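Long-range contacts in mersacidin decarboxylase (Bacillus sp., PDB 1P3Y), which catalyses the oxidative decarboxylation of the C-terminal cysteine of the lantibiotic mersacidin to an aminoenethiol, using bound FAD: residues M42-E47 with S64-N69; P115-F120 with D144-I149. One frame throughout, in Å; residues are numbered along the deposited sequence.

Contact 1 of 2, residues M42-E47 with S64-N69; sequences MTKTAE and SEHGEN. With FAD (flavin-adenine dinucleotide), chain B.
Glu-47 and Ser-64 join the start of helix 44-49, just after strand 37-42, to the turn that follows strand 61-63, at one edge of a Rossmann-type sheet where FAD binds. The Ser-64 hydroxyl donates a hydrogen bond to Glu-47 OE2; its modelled length is too short to take literally at this resolution. With OG anti to the backbone N (chi1 176°), the same oxygen also accepts from His-66 N at 3.3 Å, closing an ST turn at the start of the type I turn Ser-64 to Gly-67. Glu-47 leaves the first turn of helix 44-49; its chain is extended beyond CG, and the carboxylate and the His-66 imidazole meet tip to tip. The two planes are 58° apart, and the closest approach is from Glu-47 OE2 to His-66 CD2, 3.5 Å.

Lys-44 touches both that imidazole and the cofactor. Its CG, anti to the backbone N, lies over the face of the adenine, 3.5 Å from FAD N3A, and also reaches the edge of the His-66 ring, 4.1 Å from CE1. The chain bends at chi2 (-87°) and again at chi4; its NZ forms a salt bridge with Asp-48.

Glu-65 CG comes up beside the N6A/N7A rim of the adenine, 3.8 Å from FAD N6A. Its carboxylate oxygens part ways, OE1 accepting from Leu-106 N and OE2 hydrogen-bonding to a ribose oxygen (O3B) of a second FAD. A water donates to both Glu-65 OE1 and Met-42 O, linking the end of strand 37-42 to the turn.

At the helix start, Thr-43 is the N-cap, its OG1 weakly accepting from Ala-46 N. The diphosphate sits here, where the helix dipole probably stabilises its charge: Thr-43 OG1 donates to FAD O1P (2.9 Å), and Thr-45 N donates to FAD O1A over 2.9 Å.

Contact 2 of 2, residues P115-F120 with D144-I149; sequences PHNTIF and DGHIVI
Ile-119 pairs with Ile-147 and Phe-120 with Val-148, as two neighbouring parallel strands that a beta-alpha-beta crossover links in this Rossmann-type fold. Backbone hydrogen bonds alternate across the pair: Ile-147 N to Thr-118 O, then Phe-120 N to Ile-147 O at 2.7 Å and nearly straight (173°), then Ile-149 N to Phe-120 O at 2.8 Å. CA-H...O contacts fill in between them, from Ile-119 CA to Ile-147 O and from Val-148 CA to Phe-120 O.

Apolar contacts split between the two faces of the sheet. On the Ile-119 side, CG1 touches Ile-147 CG2. CG1 is anti to the backbone N (chi1 164°), and CD1 beyond it reaches Ile-149 CG1 at 3.6 Å. On the Phe-120 side, CB lies 4.3 Å from Val-148 CG2.

The aromatic contact is an offset edge-to-face pair: the Phe-120 edge is turned to the His-146 face, with centroids 5.7 Å apart and planes at 78°. CE1 of Phe-120 is the leading atom, close to His-146 CB. Thr-118 CG2 rests on one face of the phenyl ring, offset toward its rim.

Helix 173-183 covers Ile-119 and Ile-149, helix 92-99 packs on Phe-120, helix 132-144 meets His-146 and Val-148, and strand 84-90 flanks strand 119-122 as its other neighbour.

Contact 1 closes before contact 2 opens, and both belong to one six-stranded parallel sheet, ordered 61-63, 37-42, 10-15, 84-90, 119-122, 147-148. Contact 1 joins the turn after strand 61-63 to the end of strand 37-42 and the start of helix 44-49, and contact 2 pairs the last two strands. They therefore lie on opposite sides of the chain's centre, their own centres 22 Å apart and their nearest atoms about 10 Å apart, without touching. Contact 1 handles the adenine and diphosphate of FAD directly. Contact 2 completes the far edge of the sheet, with the Phe-120 side chain about 10 Å from a bound FAD; Asp-144 there forms a salt bridge to Arg-136 of a neighbouring subunit of the dodecamer.

Contact 1 of 2, residues M42-E47 with S64-N69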
ATOM      1  N   MET A  42      20.204  -9.397 -15.110  1.00 42.11           N
ATOM      2  CA  MET A  42      19.047  -9.166 -15.989  1.00 36.59           C
ATOM      3  C   MET A  42      18.570  -7.720 -16.083  1.00 34.92           C
ATOM      4  O   MET A  42      18.861  -6.896 -15.230  1.00 38.08           O
ATOM      5  CB  MET A  42      17.862 -10.011 -15.505  1.00 34.82           C
ATOM      6  CG  MET A  42      18.218 -11.452 -15.075  1.00 35.63           C
ATOM      7  SD  MET A  42      16.752 -12.444 -14.580  1.00 38.53           S
ATOM      8  CE  MET A  42      15.699 -12.338 -16.092  1.00 34.50           C
ATOM      9  N   THR A  43      17.827  -7.418 -17.137  1.00 36.30           N
ATOM     10  CA  THR A  43      17.234  -6.097 -17.297  1.00 34.10           C
ATOM     11  C   THR A  43      15.789  -6.293 -16.807  1.00 38.20           C
ATOM     12  O   THR A  43      15.277  -7.430 -16.716  1.00 39.57           O
ATOM     13  CB  THR A  43      17.146  -5.640 -18.787  1.00 37.36           C
ATOM     14  OG1 THR A  43      16.270  -6.518 -19.513  1.00 34.81           O
ATOM     15  CG2 THR A  43      18.496  -5.651 -19.446  1.00 28.39           C
ATOM     16  N   LYS A  44      15.134  -5.178 -16.522  1.00 36.47           N
ATOM     17  CA  LYS A  44      13.758  -5.153 -16.051  1.00 37.58           C
ATOM     18  C   LYS A  44      12.796  -5.924 -16.977  1.00 36.84           C
ATOM     19  O   LYS A  44      11.975  -6.723 -16.510  1.00 35.83           O
ATOM     20  CB  LYS A  44      13.326  -3.677 -15.905  1.00 41.92           C
ATOM     21  CG  LYS A  44      11.975  -3.446 -15.236  1.00 52.34           C
ATOM     22  CD  LYS A  44      10.810  -3.488 -16.233  1.00 59.20           C
ATOM     23  CE  LYS A  44       9.473  -3.104 -15.566  1.00 64.44           C
ATOM     24  NZ  LYS A  44       9.178  -3.968 -14.360  1.00 68.58           N
ATOM     25  N   THR A  45      12.883  -5.680 -18.282  1.00 34.50           N
ATOM     26  CA  THR A  45      11.999  -6.368 -19.224  1.00 35.58           C
ATOM     27  C   THR A  45      12.206  -7.875 -19.199  1.00 35.64           C
ATOM     28  O   THR A  45      11.238  -8.647 -19.255  1.00 36.66           O
ATOM     29  CB  THR A  45      12.215  -5.871 -20.640  1.00 35.73           C
ATOM     30  OG1 THR A  45      12.175  -4.446 -20.631  1.00 36.06           O
ATOM     31  CG2 THR A  45      11.117  -6.402 -21.569  1.00 26.15           C
ATOM     32  N   ALA A  46      13.468  -8.297 -19.112  1.00 39.98           N
ATOM     33  CA  ALA A  46      13.771  -9.723 -19.030  1.00 40.85           C
ATOM     34  C   ALA A  46      13.079 -10.335 -17.788  1.00 42.64           C
ATOM     35  O   ALA A  46      12.461 -11.413 -17.885  1.00 38.73           O
ATOM     36  CB  ALA A  46      15.273  -9.936 -18.962  1.00 39.35           C
ATOM     37  N   GLU A  47      13.160  -9.649 -16.637  1.00 40.25           N
ATOM     38  CA  GLU A  47      12.524 -10.158 -15.419  1.00 40.37           C
ATOM     39  C   GLU A  47      11.016 -10.259 -15.516  1.00 37.70           C
ATOM     40  O   GLU A  47      10.433 -11.167 -14.916  1.00 36.19           O
ATOM     41  CB  GLU A  47      12.855  -9.308 -14.209  1.00 42.73           C
ATOM     42  CG  GLU A  47      14.083  -9.732 -13.488  1.00 51.40           C
ATOM     43  CD  GLU A  47      14.280  -8.952 -12.199  1.00 56.15           C
ATOM     44  OE1 GLU A  47      13.608  -9.273 -11.184  1.00 53.80           O
ATOM     45  OE2 GLU A  47      15.100  -8.008 -12.217  1.00 54.23           O
ATOM     46  N   SER A  64      19.703  -8.700 -10.039  1.00 54.06           N
ATOM     47  CA  SER A  64      18.555  -7.987 -10.558  1.00 53.21           C
ATOM     48  C   SER A  64      18.796  -6.472 -10.595  1.00 54.30           C
ATOM     49  O   SER A  64      19.600  -5.934  -9.825  1.00 55.48           O
ATOM     50  CB  SER A  64      17.343  -8.329  -9.696  1.00 47.94           C
ATOM     51  OG  SER A  64      16.214  -7.589 -10.092  1.00 55.01           O
ATOM     52  N   GLU A  65      18.101  -5.798 -11.509  1.00 58.76           N
ATOM     53  CA  GLU A  65      18.192  -4.344 -11.675  1.00 62.63           C
ATOM     54  C   GLU A  65      17.672  -3.687 -10.402  1.00 65.61           C
ATOM     55  O   GLU A  65      18.115  -2.597 -10.031  1.00 71.25           O
ATOM     56  CB  GLU A  65      17.343  -3.908 -12.887  1.00 61.19           C
ATOM     57  CG  GLU A  65      17.375  -2.420 -13.240  1.00 62.56           C
ATOM     58  CD  GLU A  65      18.750  -1.928 -13.643  1.00 58.89           C
ATOM     59  OE1 GLU A  65      19.371  -2.548 -14.524  1.00 63.74           O
ATOM     60  OE2 GLU A  65      19.213  -0.916 -13.089  1.00 63.55           O
ATOM     61  N   HIS A  66      16.737  -4.379  -9.747  1.00 68.38           N
ATOM     62  CA  HIS A  66      16.100  -3.929  -8.513  1.00 71.68           C
ATOM     63  C   HIS A  66      16.988  -4.136  -7.285  1.00 75.71           C
ATOM     64  O   HIS A  66      16.579  -3.833  -6.157  1.00 79.58           O
ATOM     65  CB  HIS A  66      14.788  -4.686  -8.313  1.00 72.32           C
ATOM     66  CG  HIS A  66      13.937  -4.751  -9.542  1.00 77.58           C
ATOM     67  ND1 HIS A  66      13.623  -3.637 -10.291  1.00 83.58           N
ATOM     68  CD2 HIS A  66      13.346  -5.800 -10.161  1.00 78.62           C
ATOM     69  CE1 HIS A  66      12.879  -3.998 -11.322  1.00 84.87           C
ATOM     70  NE2 HIS A  66      12.696  -5.306 -11.266  1.00 82.87           N
ATOM     71  N   GLY A  67      18.198  -4.648  -7.503  1.00 76.17           N
ATOM     72  CA  GLY A  67      19.107  -4.894  -6.400  1.00 77.05           C
ATOM     73  C   GLY A  67      18.694  -6.129  -5.618  1.00 79.71           C
ATOM     74  O   GLY A  67      18.011  -7.008  -6.147  1.00 76.49           O
ATOM     75  N   GLU A  68      19.106  -6.198  -4.355  1.00 84.71           N
ATOM     76  CA  GLU A  68      18.766  -7.334  -3.505  1.00 90.79           C
ATOM     77  C   GLU A  68      17.737  -6.934  -2.445  1.00 93.17           C
ATOM     78  O   GLU A  68      16.550  -7.254  -2.572  1.00 97.35           O
ATOM     79  CB  GLU A  68      20.028  -7.890  -2.837  1.00 92.81           C
ATOM     80  CG  GLU A  68      19.798  -9.150  -2.020  1.00 96.41           C
ATOM     81  CD  GLU A  68      21.096  -9.781  -1.550  1.00101.52           C
ATOM     82  OE1 GLU A  68      21.835 -10.344  -2.397  1.00101.41           O
ATOM     83  OE2 GLU A  68      21.381  -9.703  -0.333  1.00104.25           O
ATOM     84  N   ASN A  69      18.187  -6.244  -1.400  1.00 92.79           N
ATOM     85  CA  ASN A  69      17.273  -5.807  -0.344  1.00 91.84           C
ATOM     86  C   ASN A  69      17.139  -4.307  -0.456  1.00 88.89           C
ATOM     87  O   ASN A  69      17.151  -3.592   0.547  1.00 87.37           O
ATOM     88  CB  ASN A  69      17.809  -6.181   1.046  1.00 93.70           C
ATOM     89  CG  ASN A  69      17.774  -7.679   1.301  1.00 96.77           C
ATOM     90  OD1 ASN A  69      16.716  -8.312   1.210  1.00 97.92           O
ATOM     91  ND2 ASN A  69      18.932  -8.255   1.622  1.00 98.10           N
TER
HETATM   92  PA  FAD B 259      15.089  -2.393 -20.096  1.00 41.21           P
HETATM   93  O1A FAD B 259      14.286  -3.613 -19.658  1.00 36.06           O
HETATM   94  O2A FAD B 259      16.075  -1.796 -19.111  1.00 41.76           O
HETATM   95  O5B FAD B 259      14.104  -1.169 -20.567  1.00 38.98           O
HETATM   96  C5B FAD B 259      12.695  -1.339 -20.907  1.00 53.32           C
HETATM   97  C4B FAD B 259      11.780  -0.996 -19.738  1.00 60.86           C
HETATM   98  O4B FAD B 259      12.509  -1.059 -18.517  1.00 68.54           O
HETATM   99  C3B FAD B 259      11.189   0.425 -19.776  1.00 65.50           C
HETATM  100  O3B FAD B 259       9.780   0.239 -19.862  1.00 61.68           O
HETATM  101  C2B FAD B 259      11.688   1.050 -18.515  1.00 68.02           C
HETATM  102  O2B FAD B 259      10.928   2.028 -17.863  1.00 70.50           O
HETATM  103  C1B FAD B 259      11.965  -0.143 -17.605  1.00 74.63           C
HETATM  104  N9A FAD B 259      12.977  -0.022 -16.505  1.00 81.13           N
HETATM  105  C8A FAD B 259      14.435   0.084 -16.540  1.00 79.84           C
HETATM  106  N7A FAD B 259      15.002   0.178 -15.358  1.00 82.92           N
HETATM  107  C5A FAD B 259      13.910   0.134 -14.431  1.00 85.00           C
HETATM  108  C6A FAD B 259      13.809   0.202 -12.986  1.00 86.25           C
HETATM  109  N6A FAD B 259      14.887   0.304 -12.191  1.00 87.98           N
HETATM  110  N1A FAD B 259      12.509   0.154 -12.395  1.00 85.05           N
HETATM  111  C2A FAD B 259      11.378   0.051 -13.159  1.00 80.08           C
HETATM  112  N3A FAD B 259      11.379  -0.034 -14.582  1.00 80.33           N
HETATM  113  C4A FAD B 259      12.753   0.033 -15.100  1.00 81.20           C
HETATM  114  N1  FAD B 259      13.548  -5.755 -28.268  1.00 49.30           N
HETATM  115  C2  FAD B 259      14.592  -6.304 -29.000  1.00 49.87           C
HETATM  116  O2  FAD B 259      15.514  -5.569 -29.447  1.00 54.45           O
HETATM  117  N3  FAD B 259      14.611  -7.688 -29.235  1.00 49.53           N
HETATM  118  C4  FAD B 259      13.611  -8.628 -28.775  1.00 49.06           C
HETATM  119  O4  FAD B 259      13.721  -9.883 -29.057  1.00 49.97           O
HETATM  120  C4X FAD B 259      12.587  -8.049 -28.030  1.00 47.69           C
HETATM  121  N5  FAD B 259      11.582  -8.947 -27.526  1.00 49.27           N
HETATM  122  C5X FAD B 259      10.534  -8.385 -26.731  1.00 51.76           C
HETATM  123  C6  FAD B 259       9.510  -9.229 -26.202  1.00 53.93           C
HETATM  124  C7  FAD B 259       8.412  -8.737 -25.381  1.00 57.91           C
HETATM  125  C7M FAD B 259       7.362  -9.754 -24.848  1.00 58.71           C
HETATM  126  C8  FAD B 259       8.364  -7.287 -25.090  1.00 53.26           C
HETATM  127  C8M FAD B 259       7.289  -6.633 -24.246  1.00 57.01           C
HETATM  128  C9  FAD B 259       9.345  -6.415 -25.588  1.00 51.26           C
HETATM  129  C9A FAD B 259      10.441  -6.906 -26.411  1.00 50.76           C
HETATM  130  N10 FAD B 259      11.546  -6.078 -27.008  1.00 46.20           N
HETATM  131  C10 FAD B 259      12.577  -6.628 -27.785  1.00 46.75           C
HETATM  132  C1' FAD B 259      11.512  -4.670 -26.742  1.00 41.00           C
HETATM  133  C2' FAD B 259      12.417  -4.150 -25.685  1.00 41.11           C
HETATM  134  O2' FAD B 259      12.042  -4.819 -24.398  1.00 39.61           O
HETATM  135  C3' FAD B 259      12.250  -2.687 -25.506  1.00 39.82           C
HETATM  136  O3' FAD B 259      12.929  -1.932 -26.532  1.00 40.99           O
HETATM  137  C4' FAD B 259      12.760  -2.146 -24.139  1.00 36.69           C
HETATM  138  O4' FAD B 259      12.463  -0.709 -24.094  1.00 40.28           O
HETATM  139  C5' FAD B 259      14.239  -2.315 -23.893  1.00 34.56           C
HETATM  140  O5' FAD B 259      14.514  -3.598 -23.309  1.00 34.64           O
HETATM  141  P   FAD B 259      15.856  -3.894 -22.534  1.00 39.04           P
HETATM  142  O1P FAD B 259      15.767  -5.291 -22.094  1.00 37.64           O
HETATM  143  O2P FAD B 259      17.016  -3.539 -23.430  1.00 40.41           O
HETATM  144  O3P FAD B 259      15.915  -2.766 -21.378  1.00 42.53           O
HETATM  145  O   HOH W   1      19.802  -4.559 -16.021  1.00 33.25           O

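Contact 2 of 2, residues P115-F120 with D144-I149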
ATOM      1  N   PRO A 115      36.548  -5.437 -17.308  1.00 60.07           N
ATOM      2  CA  PRO A 115      37.904  -5.212 -17.826  1.00 61.03           C
ATOM      3  C   PRO A 115      38.094  -5.572 -19.291  1.00 62.37           C
ATOM      4  O   PRO A 115      38.797  -4.875 -20.022  1.00 63.51           O
ATOM      5  CB  PRO A 115      38.765  -6.083 -16.920  1.00 60.62           C
ATOM      6  CG  PRO A 115      37.846  -7.200 -16.578  1.00 62.16           C
ATOM      7  CD  PRO A 115      36.578  -6.455 -16.244  1.00 59.31           C
ATOM      8  N   HIS A 116      37.459  -6.658 -19.716  1.00 61.02           N
ATOM      9  CA  HIS A 116      37.577  -7.125 -21.088  1.00 57.81           C
ATOM     10  C   HIS A 116      36.411  -6.675 -21.950  1.00 58.81           C
ATOM     11  O   HIS A 116      35.487  -6.003 -21.472  1.00 59.33           O
ATOM     12  CB  HIS A 116      37.648  -8.644 -21.084  1.00 59.72           C
ATOM     13  CG  HIS A 116      38.542  -9.187 -20.019  1.00 66.11           C
ATOM     14  ND1 HIS A 116      39.896  -8.933 -19.989  1.00 67.18           N
ATOM     15  CD2 HIS A 116      38.272  -9.921 -18.916  1.00 69.48           C
ATOM     16  CE1 HIS A 116      40.422  -9.488 -18.911  1.00 66.96           C
ATOM     17  NE2 HIS A 116      39.458 -10.095 -18.243  1.00 71.57           N
ATOM     18  N   ASN A 117      36.461  -7.048 -23.225  1.00 56.82           N
ATOM     19  CA  ASN A 117      35.400  -6.711 -24.165  1.00 56.89           C
ATOM     20  C   ASN A 117      34.238  -7.646 -23.903  1.00 52.85           C
ATOM     21  O   ASN A 117      34.417  -8.688 -23.284  1.00 49.66           O
ATOM     22  CB  ASN A 117      35.885  -6.891 -25.603  1.00 67.20           C
ATOM     23  CG  ASN A 117      36.809  -5.775 -26.050  1.00 75.82           C
ATOM     24  OD1 ASN A 117      37.648  -5.985 -26.931  1.00 82.82           O
ATOM     25  ND2 ASN A 117      36.654  -4.575 -25.461  1.00 73.91           N
ATOM     26  N   THR A 118      33.055  -7.282 -24.391  1.00 51.95           N
ATOM     27  CA  THR A 118      31.854  -8.094 -24.186  1.00 52.06           C
ATOM     28  C   THR A 118      31.383  -8.754 -25.479  1.00 52.25           C
ATOM     29  O   THR A 118      31.416  -8.140 -26.550  1.00 51.69           O
ATOM     30  CB  THR A 118      30.675  -7.211 -23.646  1.00 52.31           C
ATOM     31  OG1 THR A 118      31.032  -6.656 -22.378  1.00 51.84           O
ATOM     32  CG2 THR A 118      29.387  -8.027 -23.505  1.00 47.09           C
ATOM     33  N   ILE A 119      30.927  -9.998 -25.383  1.00 50.55           N
ATOM     34  CA  ILE A 119      30.416 -10.668 -26.568  1.00 51.69           C
ATOM     35  C   ILE A 119      28.887 -10.581 -26.525  1.00 51.60           C
ATOM     36  O   ILE A 119      28.274 -10.968 -25.529  1.00 48.26           O
ATOM     37  CB  ILE A 119      30.869 -12.158 -26.644  1.00 49.47           C
ATOM     38  CG1 ILE A 119      29.997 -12.907 -27.653  1.00 52.04           C
ATOM     39  CG2 ILE A 119      30.757 -12.813 -25.293  1.00 56.03           C
ATOM     40  CD1 ILE A 119      30.382 -14.345 -27.846  1.00 62.83           C
ATOM     41  N   PHE A 120      28.292 -10.069 -27.608  1.00 50.70           N
ATOM     42  CA  PHE A 120      26.844  -9.908 -27.727  1.00 48.65           C
ATOM     43  C   PHE A 120      26.174 -10.926 -28.633  1.00 50.75           C
ATOM     44  O   PHE A 120      26.708 -11.277 -29.680  1.00 54.07           O
ATOM     45  CB  PHE A 120      26.501  -8.536 -28.308  1.00 50.17           C
ATOM     46  CG  PHE A 120      26.921  -7.393 -27.459  1.00 52.51           C
ATOM     47  CD1 PHE A 120      28.258  -6.999 -27.411  1.00 52.34           C
ATOM     48  CD2 PHE A 120      25.970  -6.692 -26.702  1.00 49.86           C
ATOM     49  CE1 PHE A 120      28.650  -5.914 -26.623  1.00 51.56           C
ATOM     50  CE2 PHE A 120      26.337  -5.611 -25.911  1.00 45.74           C
ATOM     51  CZ  PHE A 120      27.682  -5.215 -25.867  1.00 53.99           C
ATOM     52  N   ASP A 144      34.813  -0.839 -31.722  1.00 57.94           N
ATOM     53  CA  ASP A 144      35.213  -0.594 -30.338  1.00 54.08           C
ATOM     54  C   ASP A 144      35.888  -1.797 -29.691  1.00 52.23           C
ATOM     55  O   ASP A 144      36.491  -1.668 -28.631  1.00 48.98           O
ATOM     56  CB  ASP A 144      34.013  -0.186 -29.490  1.00 57.61           C
ATOM     57  CG  ASP A 144      33.552   1.229 -29.766  1.00 60.54           C
ATOM     58  OD1 ASP A 144      34.272   1.972 -30.472  1.00 63.41           O
ATOM     59  OD2 ASP A 144      32.468   1.602 -29.255  1.00 60.72           O
ATOM     60  N   GLY A 145      35.776  -2.967 -30.314  1.00 52.65           N
ATOM     61  CA  GLY A 145      36.419  -4.147 -29.761  1.00 50.96           C
ATOM     62  C   GLY A 145      35.486  -5.245 -29.292  1.00 56.45           C
ATOM     63  O   GLY A 145      35.927  -6.346 -28.973  1.00 60.47           O
ATOM     64  N   HIS A 146      34.192  -4.973 -29.242  1.00 54.40           N
ATOM     65  CA  HIS A 146      33.262  -5.993 -28.779  1.00 56.11           C
ATOM     66  C   HIS A 146      32.947  -6.968 -29.900  1.00 54.68           C
ATOM     67  O   HIS A 146      33.075  -6.626 -31.074  1.00 59.08           O
ATOM     68  CB  HIS A 146      31.964  -5.338 -28.259  1.00 52.14           C
ATOM     69  CG  HIS A 146      32.182  -4.438 -27.080  1.00 48.49           C
ATOM     70  ND1 HIS A 146      31.950  -3.076 -27.127  1.00 46.34           N
ATOM     71  CD2 HIS A 146      32.681  -4.694 -25.845  1.00 40.27           C
ATOM     72  CE1 HIS A 146      32.303  -2.532 -25.975  1.00 42.38           C
ATOM     73  NE2 HIS A 146      32.751  -3.493 -25.181  1.00 43.39           N
ATOM     74  N   ILE A 147      32.535  -8.174 -29.524  1.00 50.67           N
ATOM     75  CA  ILE A 147      32.172  -9.219 -30.473  1.00 49.75           C
ATOM     76  C   ILE A 147      30.651  -9.282 -30.562  1.00 52.66           C
ATOM     77  O   ILE A 147      29.959  -9.172 -29.536  1.00 51.32           O
ATOM     78  CB  ILE A 147      32.688 -10.592 -29.997  1.00 52.27           C
ATOM     79  CG1 ILE A 147      34.211 -10.566 -29.951  1.00 50.65           C
ATOM     80  CG2 ILE A 147      32.148 -11.722 -30.904  1.00 46.52           C
ATOM     81  CD1 ILE A 147      34.786 -11.787 -29.294  1.00 61.42           C
ATOM     82  N   VAL A 148      30.136  -9.481 -31.777  1.00 51.31           N
ATOM     83  CA  VAL A 148      28.692  -9.552 -31.991  1.00 49.26           C
ATOM     84  C   VAL A 148      28.259 -10.778 -32.809  1.00 50.65           C
ATOM     85  O   VAL A 148      28.237 -10.754 -34.040  1.00 53.32           O
ATOM     86  CB  VAL A 148      28.196  -8.264 -32.674  1.00 42.61           C
ATOM     87  CG1 VAL A 148      26.709  -8.323 -32.887  1.00 42.75           C
ATOM     88  CG2 VAL A 148      28.559  -7.076 -31.830  1.00 46.27           C
ATOM     89  N   ILE A 149      27.921 -11.857 -32.117  1.00 51.84           N
ATOM     90  CA  ILE A 149      27.485 -13.075 -32.782  1.00 52.60           C
ATOM     91  C   ILE A 149      26.153 -12.793 -33.463  1.00 57.60           C
ATOM     92  O   ILE A 149      25.156 -12.485 -32.815  1.00 60.41           O
ATOM     93  CB  ILE A 149      27.322 -14.222 -31.772  1.00 53.16           C
ATOM     94  CG1 ILE A 149      28.644 -14.443 -31.017  1.00 57.58           C
ATOM     95  CG2 ILE A 149      26.834 -15.469 -32.467  1.00 49.68           C
ATOM     96  CD1 ILE A 149      29.899 -14.396 -31.881  1.00 56.94           C
TER